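Thioredoxin reductase (Clostridium acetobutylicum ATCC 824, PDB 6GNA) probably passes electrons from ferredoxin through its FAD to thioredoxin, without needing a pyridine nucleotide. Local coordinates at residues V230-V242 and T248-K262. Residues are numbered along the deposited sequence; the frame is centred on the assembly and turned at random. Where two conformers were deposited one is given.
Sequences VPGLYVEDGHIKV and TNIDGCYAAGDCTGK. With FAD (flavin-adenine dinucleotide), chain B.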
loop_
_atom_site.group_PDB
_atom_site.type_symbol
_atom_site.label_atom_id
_atom_site.label_comp_id
_atom_site.label_asym_id
_atom_site.label_seq_id
_atom_site.Cartn_x
_atom_site.Cartn_y
_atom_site.Cartn_z
ATOM N N VAL A 230 2.300 17.703 15.172
ATOM C CA VAL A 230 3.727 17.542 14.898
ATOM C C VAL A 230 4.244 18.864 14.345
ATOM O O VAL A 230 4.283 19.064 13.117
ATOM C CB VAL A 230 4.015 16.379 13.928
ATOM C CG1 VAL A 230 5.515 16.114 13.888
ATOM C CG2 VAL A 230 3.253 15.133 14.335
ATOM N N PRO A 231 4.650 19.795 15.196
ATOM C CA PRO A 231 5.145 21.072 14.684
ATOM C C PRO A 231 6.264 20.878 13.674
ATOM O O PRO A 231 7.191 20.087 13.879
ATOM C CB PRO A 231 5.647 21.783 15.944
ATOM C CG PRO A 231 4.821 21.227 17.023
ATOM C CD PRO A 231 4.603 19.785 16.665
ATOM N N GLY A 232 6.159 21.601 12.555
ATOM C CA GLY A 232 7.136 21.529 11.490
ATOM C C GLY A 232 6.818 20.505 10.423
ATOM O O GLY A 232 7.529 20.435 9.414
ATOM N N LEU A 233 5.784 19.698 10.617
ATOM C CA LEU A 233 5.445 18.665 9.655
ATOM C C LEU A 233 4.847 19.300 8.405
ATOM O O LEU A 233 4.021 20.212 8.492
ATOM C CB LEU A 233 4.434 17.708 10.286
ATOM C CG LEU A 233 3.990 16.533 9.421
ATOM C CD1 LEU A 233 5.117 15.561 9.180
ATOM C CD2 LEU A 233 2.848 15.808 10.115
ATOM N N TYR A 234 5.248 18.790 7.242
ATOM C CA TYR A 234 4.767 19.302 5.964
ATOM C C TYR A 234 3.463 18.606 5.566
ATOM O O TYR A 234 3.417 17.380 5.392
ATOM C CB TYR A 234 5.826 19.109 4.877
ATOM C CG TYR A 234 5.338 19.492 3.507
ATOM C CD1 TYR A 234 4.917 20.783 3.232
ATOM C CD2 TYR A 234 5.274 18.541 2.492
ATOM C CE1 TYR A 234 4.476 21.138 1.971
ATOM C CE2 TYR A 234 4.859 18.891 1.224
ATOM C CZ TYR A 234 4.425 20.161 0.979
ATOM O OH TYR A 234 4.002 20.504 -0.287
ATOM N N VAL A 235 2.406 19.403 5.449
ATOM C CA VAL A 235 1.057 18.970 5.137
ATOM C C VAL A 235 0.589 19.835 3.985
ATOM O O VAL A 235 0.937 21.020 3.908
ATOM C CB VAL A 235 0.141 19.161 6.366
ATOM C CG1 VAL A 235 -1.293 18.760 6.075
ATOM C CG2 VAL A 235 0.665 18.383 7.550
ATOM N N GLU A 236 -0.176 19.256 3.084
ATOM C CA GLU A 236 -0.791 20.007 2.010
ATOM C C GLU A 236 -2.193 19.455 1.812
ATOM O O GLU A 236 -2.373 18.239 1.691
ATOM C CB GLU A 236 0.037 19.882 0.727
ATOM C CG GLU A 236 -0.572 20.551 -0.482
ATOM C CD GLU A 236 0.327 20.456 -1.710
ATOM O OE1 GLU A 236 0.484 21.478 -2.407
ATOM O OE2 GLU A 236 0.884 19.365 -1.954
ATOM N N ASP A 237 -3.183 20.345 1.824
ATOM C CA ASP A 237 -4.576 19.958 1.634
ATOM C C ASP A 237 -5.053 19.043 2.761
ATOM O O ASP A 237 -5.891 18.168 2.549
ATOM C CB ASP A 237 -4.795 19.310 0.261
ATOM C CG ASP A 237 -4.375 20.212 -0.885
ATOM O OD1 ASP A 237 -4.420 21.450 -0.714
ATOM O OD2 ASP A 237 -4.003 19.681 -1.956
ATOM N N GLY A 238 -4.525 19.249 3.968
ATOM C CA GLY A 238 -4.851 18.407 5.099
ATOM C C GLY A 238 -4.250 17.022 5.059
ATOM O O GLY A 238 -4.546 16.210 5.948
ATOM N N HIS A 239 -3.429 16.710 4.059
ATOM C CA HIS A 239 -2.821 15.392 3.922
ATOM C C HIS A 239 -1.344 15.506 4.235
ATOM O O HIS A 239 -0.681 16.446 3.780
ATOM C CB HIS A 239 -2.908 14.849 2.491
ATOM C CG HIS A 239 -4.257 14.973 1.864
ATOM N ND1 HIS A 239 -5.387 14.399 2.403
ATOM C CD2 HIS A 239 -4.651 15.576 0.718
ATOM C CE1 HIS A 239 -6.423 14.660 1.626
ATOM N NE2 HIS A 239 -6.002 15.371 0.596
ATOM N N ILE A 240 -0.838 14.590 5.067
ATOM C CA ILE A 240 0.601 14.515 5.306
ATOM C C ILE A 240 1.274 13.997 4.047
ATOM O O ILE A 240 0.929 12.928 3.535
ATOM C CB ILE A 240 0.916 13.605 6.504
ATOM C CG1 ILE A 240 0.199 14.080 7.779
ATOM C CG2 ILE A 240 2.427 13.514 6.706
ATOM C CD1 ILE A 240 0.289 13.096 8.951
ATOM N N LYS A 241 2.250 14.743 3.543
ATOM C CA LYS A 241 2.910 14.383 2.301
ATOM C C LYS A 241 4.065 13.425 2.567
ATOM O O LYS A 241 4.936 13.700 3.398
ATOM C CB LYS A 241 3.378 15.643 1.597
ATOM C CG LYS A 241 2.213 16.471 1.073
ATOM C CD LYS A 241 1.569 15.791 -0.127
ATOM C CE LYS A 241 0.384 16.576 -0.659
ATOM N NZ LYS A 241 -0.292 15.907 -1.806
ATOM N N VAL A 242 4.040 12.276 1.889
ATOM C CA VAL A 242 5.064 11.252 2.039
ATOM C C VAL A 242 5.593 10.844 0.672
ATOM O O VAL A 242 4.945 11.027 -0.365
ATOM C CB VAL A 242 4.582 9.997 2.798
ATOM C CG1 VAL A 242 4.142 10.345 4.218
ATOM C CG2 VAL A 242 3.442 9.290 2.054
ATOM N N THR A 248 8.090 11.366 5.809
ATOM C CA THR A 248 7.636 12.751 5.777
ATOM C C THR A 248 8.846 13.662 5.590
ATOM O O THR A 248 9.968 13.194 5.378
ATOM C CB THR A 248 6.941 13.117 7.091
ATOM O OG1 THR A 248 7.927 13.253 8.128
ATOM C CG2 THR A 248 5.877 12.080 7.499
ATOM N N ASN A 249 8.633 14.980 5.698
ATOM C CA ASN A 249 9.735 15.938 5.643
ATOM C C ASN A 249 10.633 15.880 6.875
ATOM O O ASN A 249 11.713 16.473 6.859
ATOM C CB ASN A 249 9.217 17.375 5.473
ATOM C CG ASN A 249 8.476 17.877 6.681
ATOM O OD1 ASN A 249 7.631 17.163 7.221
ATOM N ND2 ASN A 249 8.772 19.086 7.124
ATOM N N ILE A 250 10.223 15.192 7.936
ATOM C CA ILE A 250 10.971 15.142 9.186
ATOM C C ILE A 250 11.702 13.809 9.253
ATOM O O ILE A 250 11.068 12.750 9.252
ATOM C CB ILE A 250 10.042 15.342 10.397
ATOM C CG1 ILE A 250 9.435 16.755 10.381
ATOM C CG2 ILE A 250 10.795 15.117 11.719
ATOM C CD1 ILE A 250 8.348 16.977 11.437
ATOM N N ASP A 251 13.033 13.843 9.305
ATOM C CA ASP A 251 13.800 12.602 9.327
ATOM C C ASP A 251 13.370 11.742 10.513
ATOM O O ASP A 251 13.229 12.233 11.635
ATOM C CB ASP A 251 15.294 12.915 9.424
ATOM C CG ASP A 251 16.161 11.673 9.315
ATOM O OD1 ASP A 251 15.956 10.878 8.372
ATOM O OD2 ASP A 251 17.055 11.494 10.168
ATOM N N GLY A 252 13.172 10.452 10.266
ATOM C CA GLY A 252 12.743 9.533 11.303
ATOM C C GLY A 252 11.252 9.505 11.570
ATOM O O GLY A 252 10.813 8.719 12.409
ATOM N N CYS A 253 10.480 10.347 10.891
ATOM C CA CYS A 253 9.038 10.411 11.042
ATOM C C CYS A 253 8.406 9.988 9.728
ATOM O O CYS A 253 8.665 10.607 8.685
ATOM C CB CYS A 253 8.619 11.833 11.395
ATOM S SG CYS A 253 6.856 12.015 11.734
ATOM N N TYR A 254 7.608 8.923 9.785
ATOM C CA TYR A 254 6.885 8.340 8.668
ATOM C C TYR A 254 5.396 8.587 8.863
ATOM O O TYR A 254 4.947 8.954 9.955
ATOM C CB TYR A 254 7.136 6.828 8.630
ATOM C CG TYR A 254 8.599 6.465 8.518
ATOM C CD1 TYR A 254 9.421 6.484 9.630
ATOM C CD2 TYR A 254 9.148 6.099 7.303
ATOM C CE1 TYR A 254 10.757 6.163 9.537
ATOM C CE2 TYR A 254 10.483 5.773 7.200
ATOM C CZ TYR A 254 11.286 5.807 8.322
ATOM O OH TYR A 254 12.636 5.505 8.254
ATOM N N ALA A 255 4.612 8.325 7.815
ATOM C CA ALA A 255 3.161 8.418 7.939
ATOM C C ALA A 255 2.527 7.361 7.045
ATOM O O ALA A 255 3.083 6.999 6.005
ATOM C CB ALA A 255 2.662 9.815 7.570
ATOM N N ALA A 256 1.360 6.872 7.463
ATOM C CA ALA A 256 0.706 5.766 6.778
ATOM C C ALA A 256 -0.796 5.821 6.992
ATOM O O ALA A 256 -1.272 6.143 8.089
ATOM C CB ALA A 256 1.242 4.436 7.318
ATOM N N GLY A 257 -1.535 5.455 5.944
ATOM C CA GLY A 257 -2.968 5.340 5.993
ATOM C C GLY A 257 -3.710 6.581 5.560
ATOM O O GLY A 257 -3.208 7.367 4.744
ATOM N N ASP A 258 -4.932 6.755 6.068
ATOM C CA ASP A 258 -5.752 7.864 5.598
ATOM C C ASP A 258 -5.067 9.205 5.833
ATOM O O ASP A 258 -5.352 10.170 5.119
ATOM C CB ASP A 258 -7.108 7.917 6.306
ATOM C CG ASP A 258 -8.102 6.855 5.864
ATOM O OD1 ASP A 258 -7.798 6.037 4.957
ATOM O OD2 ASP A 258 -9.217 6.853 6.459
ATOM N N CYS A 259 -4.199 9.303 6.844
ATOM C CA CYS A 259 -3.532 10.570 7.126
ATOM C C CYS A 259 -2.608 11.021 6.001
ATOM O O CYS A 259 -2.197 12.187 6.007
ATOM C CB CYS A 259 -2.783 10.535 8.469
ATOM S SG CYS A 259 -1.211 9.634 8.506
ATOM N N THR A 260 -2.248 10.117 5.097
ATOM C CA THR A 260 -1.419 10.486 3.950
ATOM C C THR A 260 -2.163 10.925 2.656
ATOM O O THR A 260 -1.492 11.270 1.685
ATOM C CB THR A 260 -0.453 9.346 3.567
ATOM O OG1 THR A 260 -1.177 8.290 2.928
ATOM C CG2 THR A 260 0.262 8.812 4.797
ATOM N N GLY A 261 -3.502 10.937 2.604
ATOM C CA GLY A 261 -4.192 11.330 1.395
ATOM C C GLY A 261 -5.103 10.233 0.887
ATOM O O GLY A 261 -5.128 9.122 1.418
ATOM N N LYS A 262 -5.863 10.562 -0.151
ATOM C CA LYS A 262 -6.804 9.636 -0.763
ATOM C C LYS A 262 -6.072 8.564 -1.588
ATOM O O LYS A 262 -4.923 8.772 -1.974
ATOM C CB LYS A 262 -7.779 10.409 -1.652
ATOM C CG LYS A 262 -8.789 11.241 -0.879
ATOM C CD LYS A 262 -9.780 11.917 -1.812
ATOM C CE LYS A 262 -10.774 12.770 -1.043
ATOM N NZ LYS A 262 -10.105 13.873 -0.300
HETATM P PA FAD B . -8.268 4.991 11.151
HETATM O O1A FAD B . -8.995 3.739 10.729
HETATM O O2A FAD B . -9.046 6.272 11.328
HETATM O O5B FAD B . -7.480 4.690 12.519
HETATM C C5B FAD B . -7.073 5.761 13.361
HETATM C C4B FAD B . -7.011 5.290 14.806
HETATM O O4B FAD B . -5.945 5.958 15.483
HETATM C C3B FAD B . -8.296 5.621 15.545
HETATM O O3B FAD B . -8.699 4.525 16.369
HETATM C C2B FAD B . -7.944 6.819 16.397
HETATM O O2B FAD B . -8.670 6.842 17.629
HETATM C C1B FAD B . -6.451 6.655 16.622
HETATM N N9A FAD B . -5.793 7.971 16.765
HETATM C C8A FAD B . -5.827 8.982 15.877
HETATM N N7A FAD B . -5.113 10.041 16.335
HETATM C C5A FAD B . -4.615 9.708 17.538
HETATM C C6A FAD B . -3.776 10.358 18.567
HETATM N N6A FAD B . -3.313 11.618 18.396
HETATM N N1A FAD B . -3.490 9.650 19.680
HETATM C C2A FAD B . -3.939 8.396 19.873
HETATM N N3A FAD B . -4.704 7.750 18.977
HETATM C C4A FAD B . -5.068 8.342 17.817
HETATM N N1 FAD B . -12.411 1.247 3.306
HETATM C C2 FAD B . -12.351 0.182 2.468
HETATM O O2 FAD B . -11.272 -0.063 1.889
HETATM N N3 FAD B . -13.401 -0.624 2.231
HETATM C C4 FAD B . -14.589 -0.426 2.814
HETATM O O4 FAD B . -15.551 -1.188 2.579
HETATM C C4X FAD B . -14.741 0.717 3.745
HETATM N N5 FAD B . -15.909 0.978 4.369
HETATM C C5X FAD B . -16.022 2.027 5.214
HETATM C C6 FAD B . -17.234 2.274 5.845
HETATM C C7 FAD B . -17.362 3.349 6.716
HETATM C C7M FAD B . -18.677 3.617 7.398
HETATM C C8 FAD B . -16.199 4.237 6.975
HETATM C C8M FAD B . -16.333 5.404 7.917
HETATM C C9 FAD B . -14.986 3.992 6.346
HETATM C C9A FAD B . -14.855 2.919 5.475
HETATM N N10 FAD B . -13.629 2.671 4.824
HETATM C C10 FAD B . -13.544 1.558 3.968
HETATM C "C1'" FAD B . -12.460 3.521 5.068
HETATM C "C2'" FAD B . -11.481 2.804 5.981
HETATM O "O2'" FAD B . -12.125 2.569 7.237
HETATM C "C3'" FAD B . -10.231 3.646 6.200
HETATM O "O3'" FAD B . -9.563 3.854 4.954
HETATM C "C4'" FAD B . -9.281 2.964 7.173
HETATM O "O4'" FAD B . -9.945 2.759 8.426
HETATM C "C5'" FAD B . -8.024 3.801 7.378
HETATM O "O5'" FAD B . -7.380 3.357 8.564
HETATM P P FAD B . -6.229 4.218 9.277
HETATM O O1P FAD B . -5.498 3.314 10.239
HETATM O O2P FAD B . -5.446 5.010 8.261
HETATM O O3P FAD B . -7.074 5.309 10.113
HETATM O O HOH W 1 5.599 15.552 5.181
HETATM O O HOH W 2 -3.540 14.084 7.670
#
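A chi1 of 68° puts CG of N249 between its own backbone N and carbonyl carbon, where the amide faces the backbone from G232 to Y234, at the end of the type II turn V230-L233. Both ends of the amide are used. N249 ND2 donates to G232 O at 2.9 Å, nearly straight (171°) and in the plane of both groups. N249 OD1 accepts from Y234 N, also 2.9 Å away, but this N-H stands well above the carbonyl plane. The two bonds fix the rotation of the amide. Beside it, I250 sends its CD1 against L233 CA and the CG1 of V230. L233 CD1 lies 3.7 Å from T248 CB. The OG1 of T248 accepts from I250 N in an ST turn and donates to C253 O.

Strand 253-255 is an edge strand of the parallel FAD-domain sheet, next to strand 108-110. The hairpin 235-240, closed by a type I' turn, meets it through I240, and V242 continues the contact. From the strand the chain runs to G257 and D258 in the FAD pocket. D258 N donates to the flavin phosphate oxygen O2P, and D258 OD1 accepts from O3' of the ribityl chain.

Between N249 and the FAD-binding loop sits I240. Its CG2 meets A255 CB and T248 CG2, each at 3.8 Å, while CD1 reaches C259 SG. I240 N donates to C259 O at 2.9 Å, in the carbonyl plane. Water 2 donates to the same oxygen and to G238 O. V242 CG1 also touches A255 CB. T260 turns its hydroxyl elsewhere, to E272 on helix 266-286. At the far end, in the conformer given, the H239 ring has G261 CA over one face, 3.4 Å from H239 ND1, and K262 NZ near its edge.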